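Local coordinates for pyridine nucleotide-disulfide oxidoreductase-like protein (Myceliophthora thermophila, PDB 5MQ6) that catalyses Baeyer-Villiger oxidation of ketones, polycyclic ones above all, inserting one oxygen atom beside the carbonyl to give esters or lactones, with FAD as cofactor, at residues E198-R203 against Q207-L212; A414-W419 against E432-F437. All coordinates share one frame; numbering follows the deposited sequence.

Contact 1. Residues E198-R203 against Q207-L212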
loop_
_atom_site.group_PDB
_atom_site.type_symbol
_atom_site.label_atom_id
_atom_site.label_comp_id
_atom_site.label_asym_id
_atom_site.label_seq_id
_atom_site.Cartn_x
_atom_site.Cartn_y
_atom_site.Cartn_z
ATOM N N GLU A 198 0.978 -15.924 18.550
ATOM C CA GLU A 198 0.236 -15.324 19.635
ATOM C C GLU A 198 -0.672 -14.287 19.100
ATOM O O GLU A 198 -0.192 -13.302 18.536
ATOM C CB GLU A 198 1.117 -14.583 20.596
ATOM C CG GLU A 198 2.015 -15.456 21.356
ATOM C CD GLU A 198 3.018 -14.670 22.194
ATOM O OE1 GLU A 198 2.951 -13.367 22.290
ATOM O OE2 GLU A 198 3.871 -15.398 22.770
ATOM N N VAL A 199 -1.957 -14.450 19.395
ATOM C CA VAL A 199 -3.035 -13.726 18.781
ATOM C C VAL A 199 -4.004 -13.260 19.894
ATOM O O VAL A 199 -4.333 -14.025 20.833
ATOM C CB VAL A 199 -3.780 -14.661 17.834
ATOM C CG1 VAL A 199 -4.965 -13.974 17.343
ATOM C CG2 VAL A 199 -2.905 -15.155 16.660
ATOM N N THR A 200 -4.498 -12.044 19.765
ATOM C CA THR A 200 -5.574 -11.509 20.638
ATOM C C THR A 200 -6.800 -11.216 19.826
ATOM O O THR A 200 -6.738 -10.386 18.907
ATOM C CB THR A 200 -5.137 -10.182 21.282
ATOM O OG1 THR A 200 -3.956 -10.411 21.976
ATOM C CG2 THR A 200 -6.134 -9.726 22.341
ATOM N N GLU A 201 -7.885 -11.921 20.108
ATOM C CA GLU A 201 -9.154 -11.745 19.414
ATOM C C GLU A 201 -10.094 -10.853 20.232
ATOM O O GLU A 201 -10.554 -11.274 21.309
ATOM C CB GLU A 201 -9.805 -13.089 19.160
ATOM C CG GLU A 201 -11.131 -13.076 18.477
ATOM C CD GLU A 201 -12.069 -14.261 18.708
ATOM O OE1 GLU A 201 -11.759 -15.085 19.559
ATOM O OE2 GLU A 201 -13.137 -14.329 17.996
ATOM N N GLY A 202 -10.402 -9.671 19.668
ATOM C CA GLY A 202 -11.489 -8.810 20.104
ATOM C C GLY A 202 -12.819 -9.481 20.090
ATOM O O GLY A 202 -13.128 -10.218 19.166
ATOM N N ARG A 203 -13.606 -9.273 21.146
ATOM C CA ARG A 203 -14.973 -9.838 21.187
ATOM C C ARG A 203 -16.074 -8.809 21.341
ATOM O O ARG A 203 -17.237 -9.158 21.532
ATOM C CB ARG A 203 -15.074 -10.860 22.304
ATOM C CG ARG A 203 -13.952 -11.915 22.279
ATOM C CD ARG A 203 -14.224 -12.922 21.211
ATOM N NE ARG A 203 -15.480 -13.648 21.425
ATOM C CZ ARG A 203 -15.998 -14.574 20.637
ATOM N NH1 ARG A 203 -15.427 -14.993 19.532
ATOM N NH2 ARG A 203 -17.133 -15.142 20.979
ATOM N N GLN A 207 -16.629 -6.890 26.479
ATOM C CA GLN A 207 -16.409 -8.349 26.488
ATOM C C GLN A 207 -14.958 -8.524 26.683
ATOM O O GLN A 207 -14.211 -7.665 26.369
ATOM C CB GLN A 207 -16.716 -9.008 25.142
ATOM C CG GLN A 207 -18.129 -8.954 24.703
ATOM C CD GLN A 207 -19.005 -9.561 25.757
ATOM O OE1 GLN A 207 -19.193 -10.770 25.806
ATOM N NE2 GLN A 207 -19.503 -8.723 26.651
ATOM N N GLN A 208 -14.518 -9.647 27.183
ATOM C CA GLN A 208 -13.118 -9.808 27.339
ATOM C C GLN A 208 -12.578 -10.351 25.980
ATOM O O GLN A 208 -13.234 -11.181 25.367
ATOM C CB GLN A 208 -12.868 -10.770 28.480
ATOM C CG GLN A 208 -11.504 -10.640 29.088
ATOM C CD GLN A 208 -11.169 -11.876 29.943
ATOM O OE1 GLN A 208 -11.862 -12.910 29.904
ATOM N NE2 GLN A 208 -10.103 -11.780 30.709
ATOM N N SER A 209 -11.439 -9.832 25.536
ATOM C CA SER A 209 -10.631 -10.376 24.447
ATOM C C SER A 209 -10.157 -11.790 24.786
ATOM O O SER A 209 -10.072 -12.116 25.930
ATOM C CB SER A 209 -9.404 -9.497 24.340
ATOM O OG SER A 209 -9.864 -8.323 23.718
ATOM N N ARG A 210 -9.897 -12.617 23.791
ATOM C CA ARG A 210 -9.437 -14.022 23.970
ATOM C C ARG A 210 -7.976 -14.066 23.520
ATOM O O ARG A 210 -7.635 -13.526 22.468
ATOM C CB ARG A 210 -10.283 -14.913 23.104
ATOM C CG ARG A 210 -11.705 -14.986 23.640
ATOM C CD ARG A 210 -12.608 -15.717 22.719
ATOM N NE ARG A 210 -12.336 -17.146 22.844
ATOM C CZ ARG A 210 -11.932 -17.993 21.897
ATOM N NH1 ARG A 210 -11.730 -17.610 20.655
ATOM N NH2 ARG A 210 -11.741 -19.296 22.246
ATOM N N GLU A 211 -7.095 -14.572 24.351
ATOM C CA GLU A 211 -5.746 -14.794 23.995
ATOM C C GLU A 211 -5.701 -16.185 23.392
ATOM O O GLU A 211 -6.223 -17.145 24.005
ATOM C CB GLU A 211 -4.880 -14.707 25.202
ATOM C CG GLU A 211 -4.876 -13.286 25.739
ATOM C CD GLU A 211 -4.153 -12.292 24.855
ATOM O OE1 GLU A 211 -3.073 -12.554 24.342
ATOM O OE2 GLU A 211 -4.682 -11.221 24.687
ATOM N N LEU A 212 -5.121 -16.273 22.179
ATOM C CA LEU A 212 -5.004 -17.529 21.436
ATOM C C LEU A 212 -3.572 -17.805 21.019
ATOM O O LEU A 212 -2.828 -16.843 20.681
ATOM C CB LEU A 212 -5.932 -17.589 20.234
ATOM C CG LEU A 212 -7.400 -17.330 20.512
ATOM C CD1 LEU A 212 -8.027 -16.893 19.189
ATOM C CD2 LEU A 212 -8.115 -18.558 20.992
HETATM O O HOH W 1 -2.138 -14.630 22.604
HETATM O O HOH W 2 -13.369 -7.701 23.235
#

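Contact 2. Residues A414-W419 against E432-F437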
loop_
_atom_site.group_PDB
_atom_site.type_symbol
_atom_site.label_atom_id
_atom_site.label_comp_id
_atom_site.label_asym_id
_atom_site.label_seq_id
_atom_site.Cartn_x
_atom_site.Cartn_y
_atom_site.Cartn_z
ATOM N N ALA A 414 -1.958 28.880 -7.418
ATOM C CA ALA A 414 -0.547 28.859 -7.076
ATOM C C ALA A 414 -0.193 27.859 -5.960
ATOM O O ALA A 414 0.890 27.220 -5.998
ATOM C CB ALA A 414 -0.067 30.259 -6.633
ATOM N N LYS A 415 -1.061 27.796 -4.961
ATOM C CA LYS A 415 -0.861 26.922 -3.804
ATOM C C LYS A 415 -1.162 25.446 -4.100
ATOM O O LYS A 415 -0.693 24.559 -3.383
ATOM C CB LYS A 415 -1.730 27.411 -2.643
ATOM C CG LYS A 415 -1.206 28.688 -2.056
ATOM C CD LYS A 415 -2.291 29.375 -1.270
ATOM C CE LYS A 415 -1.698 30.538 -0.489
ATOM N NZ LYS A 415 -2.786 31.290 0.204
ATOM N N LEU A 416 -1.911 25.184 -5.159
ATOM C CA LEU A 416 -2.308 23.836 -5.502
ATOM C C LEU A 416 -1.375 23.126 -6.451
ATOM O O LEU A 416 -1.552 21.938 -6.705
ATOM C CB LEU A 416 -3.709 23.846 -6.029
ATOM C CG LEU A 416 -4.806 24.008 -4.944
ATOM C CD1 LEU A 416 -6.151 24.256 -5.581
ATOM C CD2 LEU A 416 -4.866 22.743 -4.037
ATOM N N LYS A 417 -0.415 23.876 -6.980
ATOM C CA LYS A 417 0.560 23.422 -7.925
ATOM C C LYS A 417 1.617 22.665 -7.171
ATOM O O LYS A 417 2.133 23.173 -6.152
ATOM C CB LYS A 417 1.198 24.584 -8.693
ATOM C CG LYS A 417 0.357 24.893 -9.923
ATOM C CD LYS A 417 1.064 25.798 -10.907
ATOM C CE LYS A 417 0.723 27.220 -10.629
ATOM N NZ LYS A 417 1.244 28.023 -11.774
ATOM N N ALA A 418 1.944 21.466 -7.651
ATOM C CA ALA A 418 3.022 20.711 -7.036
ATOM C C ALA A 418 4.280 20.845 -7.858
ATOM O O ALA A 418 4.218 20.776 -9.096
ATOM C CB ALA A 418 2.620 19.261 -6.905
ATOM N N TRP A 419 5.404 21.010 -7.140
ATOM C CA TRP A 419 6.710 21.255 -7.695
ATOM C C TRP A 419 7.706 20.191 -7.257
ATOM O O TRP A 419 8.643 20.449 -6.519
ATOM C CB TRP A 419 7.223 22.604 -7.221
ATOM C CG TRP A 419 6.399 23.696 -7.701
ATOM C CD1 TRP A 419 5.400 24.295 -7.009
ATOM C CD2 TRP A 419 6.433 24.317 -8.992
ATOM N NE1 TRP A 419 4.802 25.267 -7.765
ATOM C CE2 TRP A 419 5.395 25.296 -9.006
ATOM C CE3 TRP A 419 7.236 24.170 -10.115
ATOM C CZ2 TRP A 419 5.177 26.179 -10.093
ATOM C CZ3 TRP A 419 6.996 25.034 -11.229
ATOM C CH2 TRP A 419 5.976 26.016 -11.206
ATOM N N GLU A 432 -12.929 16.249 -10.343
ATOM C CA GLU A 432 -13.708 17.097 -9.451
ATOM C C GLU A 432 -12.900 17.839 -8.372
ATOM O O GLU A 432 -13.361 18.814 -7.893
ATOM C CB GLU A 432 -14.766 16.302 -8.694
ATOM C CG GLU A 432 -15.577 15.288 -9.482
ATOM C CD GLU A 432 -16.559 14.457 -8.602
ATOM O OE1 GLU A 432 -16.357 14.280 -7.353
ATOM O OE2 GLU A 432 -17.545 13.955 -9.171
ATOM N N TYR A 433 -11.730 17.370 -7.938
ATOM C CA TYR A 433 -11.091 17.974 -6.805
ATOM C C TYR A 433 -10.649 19.419 -7.006
ATOM O O TYR A 433 -10.847 20.280 -6.156
ATOM C CB TYR A 433 -9.861 17.143 -6.456
ATOM C CG TYR A 433 -8.958 17.659 -5.378
ATOM C CD1 TYR A 433 -9.313 17.568 -4.038
ATOM C CD2 TYR A 433 -7.707 18.254 -5.699
ATOM C CE1 TYR A 433 -8.448 18.032 -3.051
ATOM C CE2 TYR A 433 -6.802 18.679 -4.732
ATOM C CZ TYR A 433 -7.181 18.597 -3.394
ATOM O OH TYR A 433 -6.290 19.015 -2.460
ATOM N N LEU A 434 -9.988 19.683 -8.106
ATOM C CA LEU A 434 -9.455 21.040 -8.360
ATOM C C LEU A 434 -10.623 22.050 -8.473
ATOM O O LEU A 434 -10.610 23.124 -7.800
ATOM C CB LEU A 434 -8.545 21.022 -9.593
ATOM C CG LEU A 434 -7.237 20.255 -9.402
ATOM C CD1 LEU A 434 -6.506 20.104 -10.732
ATOM C CD2 LEU A 434 -6.353 20.893 -8.362
ATOM N N GLN A 435 -11.653 21.633 -9.216
ATOM C CA GLN A 435 -12.877 22.417 -9.471
ATOM C C GLN A 435 -13.541 22.776 -8.149
ATOM O O GLN A 435 -14.219 23.772 -8.087
ATOM C CB GLN A 435 -13.949 21.604 -10.258
ATOM C CG GLN A 435 -13.701 21.194 -11.730
ATOM C CD GLN A 435 -12.588 20.122 -11.927
ATOM O OE1 GLN A 435 -12.007 19.577 -10.959
ATOM N NE2 GLN A 435 -12.305 19.818 -13.185
ATOM N N THR A 436 -13.414 21.900 -7.130
ATOM C CA THR A 436 -13.997 22.097 -5.784
ATOM C C THR A 436 -13.519 23.347 -5.116
ATOM O O THR A 436 -14.323 24.062 -4.447
ATOM C CB THR A 436 -13.717 20.890 -4.847
ATOM O OG1 THR A 436 -14.236 19.730 -5.470
ATOM C CG2 THR A 436 -14.388 21.026 -3.508
ATOM N N PHE A 437 -12.247 23.688 -5.340
ATOM C CA PHE A 437 -11.743 24.945 -4.809
ATOM C C PHE A 437 -12.312 26.182 -5.551
ATOM O O PHE A 437 -12.003 27.302 -5.181
ATOM C CB PHE A 437 -10.247 24.997 -4.806
ATOM C CG PHE A 437 -9.619 23.964 -3.953
ATOM C CD1 PHE A 437 -9.444 22.695 -4.428
ATOM C CD2 PHE A 437 -9.236 24.253 -2.663
ATOM C CE1 PHE A 437 -8.909 21.692 -3.641
ATOM C CE2 PHE A 437 -8.684 23.281 -1.853
ATOM C CZ PHE A 437 -8.551 21.985 -2.342
#

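Contact 1. Residues E198-R203 against Q207-L212
Two guanidinium edges, of Arg210 across the hairpin and of Arg203, converge on the carboxylate of Glu201, one at each oxygen, and both pairs are salt bridges. At the edge of the Arg210 guanidinium, 5° out of its plane, OE1 of Glu201 takes a bond from Arg210 NH1 at 2.8 Å, nearly in line with the C-O bond, while the two flat groups stand 78° apart. Arg203, in the turn just after the strand, also offers its edge: its NH1 reaches Glu201 OE2 at 2.8 Å, approaching from above the carboxylate plane. One face of the Arg203 guanidinium is covered by CD of Arg210, and the two arginine chains cross with Arg203 CD and Arg210 CD 3.6 Å apart. Bends at both chi2 and chi3 fold the Arg203 chain back to the acid two residues earlier.

Strands 198-201 and 210-212 form the antiparallel hairpin beneath. Glu201 and Arg210 are a hydrogen-bonded pair, as are Val199 and Leu212, whose side chains share the same face. On the other face the non-hydrogen-bonded pair Thr200 and Glu211 lie side by side, and Thr200 OG1 donates to Glu211 OE2 at 2.9 Å, from the syn side but well out of the carboxylate plane. Lys184 of the adjoining strand 181-189 bonds both Thr200 OG1 and Glu211 OE1, and a water lies 2.9 Å from both Glu211 OE1 and Val199 O and may bridge them.

Glu201, a buried residue, thus probably stays anionic, drawing the NH1 atoms of Arg203 and Arg210 to within 4.7 Å of each other; Lys184 may likewise stabilise the charge of Glu211.

Contact 2. Residues A414-W419 against E432-F437
Leu416 projects its isobutyl group onto the aromatic ring of Phe437. Its CG stands anti to the carbonyl carbon (chi1 -76°), and with the chain extended at chi2 both methyls rest on one face of the ring. CD1 sits 4.0 Å from the ring centroid of Phe437 and 20° off the normal, a CH-pi contact displaced toward the CG-CD1 side; Leu416 CD1 is 3.8 Å from Phe437 CD1. The other methyl, CD2 of Leu416, lies over the other end of that face, 4.1 Å from Phe437 CZ.

Phe437 turns its ring broadside to the leucine. The rotation of this ring is further bounded by its own segment: Tyr433 CE1 and Leu434 O lie at the ring edge, near its plane. In turn CE1 of Phe437 lies 3.5 Å above one face of the Tyr433 ring, toward the rim, so that the phenylalanine gives its edge to tyrosine and its face to leucine. Tyr433 has CG anti to the backbone N instead (chi1 174°), which brings the hydroxyl end toward Leu416, with Tyr433 OH 4.3 Å from Leu416 CD2. Leu434 adds a looser contact, its CD2 4.4 Å from Leu416 CD1.

At the weakly bonded turn 433-436, Thr436 OG1 donates to Glu432 O at 2.7 Å, and the Thr436 backbone N reaches the same oxygen from the opposite face of the carbonyl plane. Leu444 of strand 442-446 touches both Leu416 and Phe437, and Val407 packs on Leu416 and Leu434.

Across this buried contact the chemistry is almost wholly apolar: dispersion and the exclusion of water, rather than polar bonding, join the two segments.

In the fold
Contacts 1 and 2 lie on opposite sides of the chain's centre, with their own centres 46 Å apart and nearest atoms about 36 Å apart, so neither touches the other. Each lies near, without touching, a different dinucleotide. In contact 1 the side chain of Val199 is about 4 Å from that of Val183, an FAD-binding residue, and about 7 Å from the bound FAD. In contact 2 the Tyr433 side chain is about 4 Å from that of Thr277, which binds NADPH, and about 8 Å from the bound NADPH. The hairpin and the Leu416-Phe437 packing therefore probably belong to the second shell of the FAD and NADPH sites respectively.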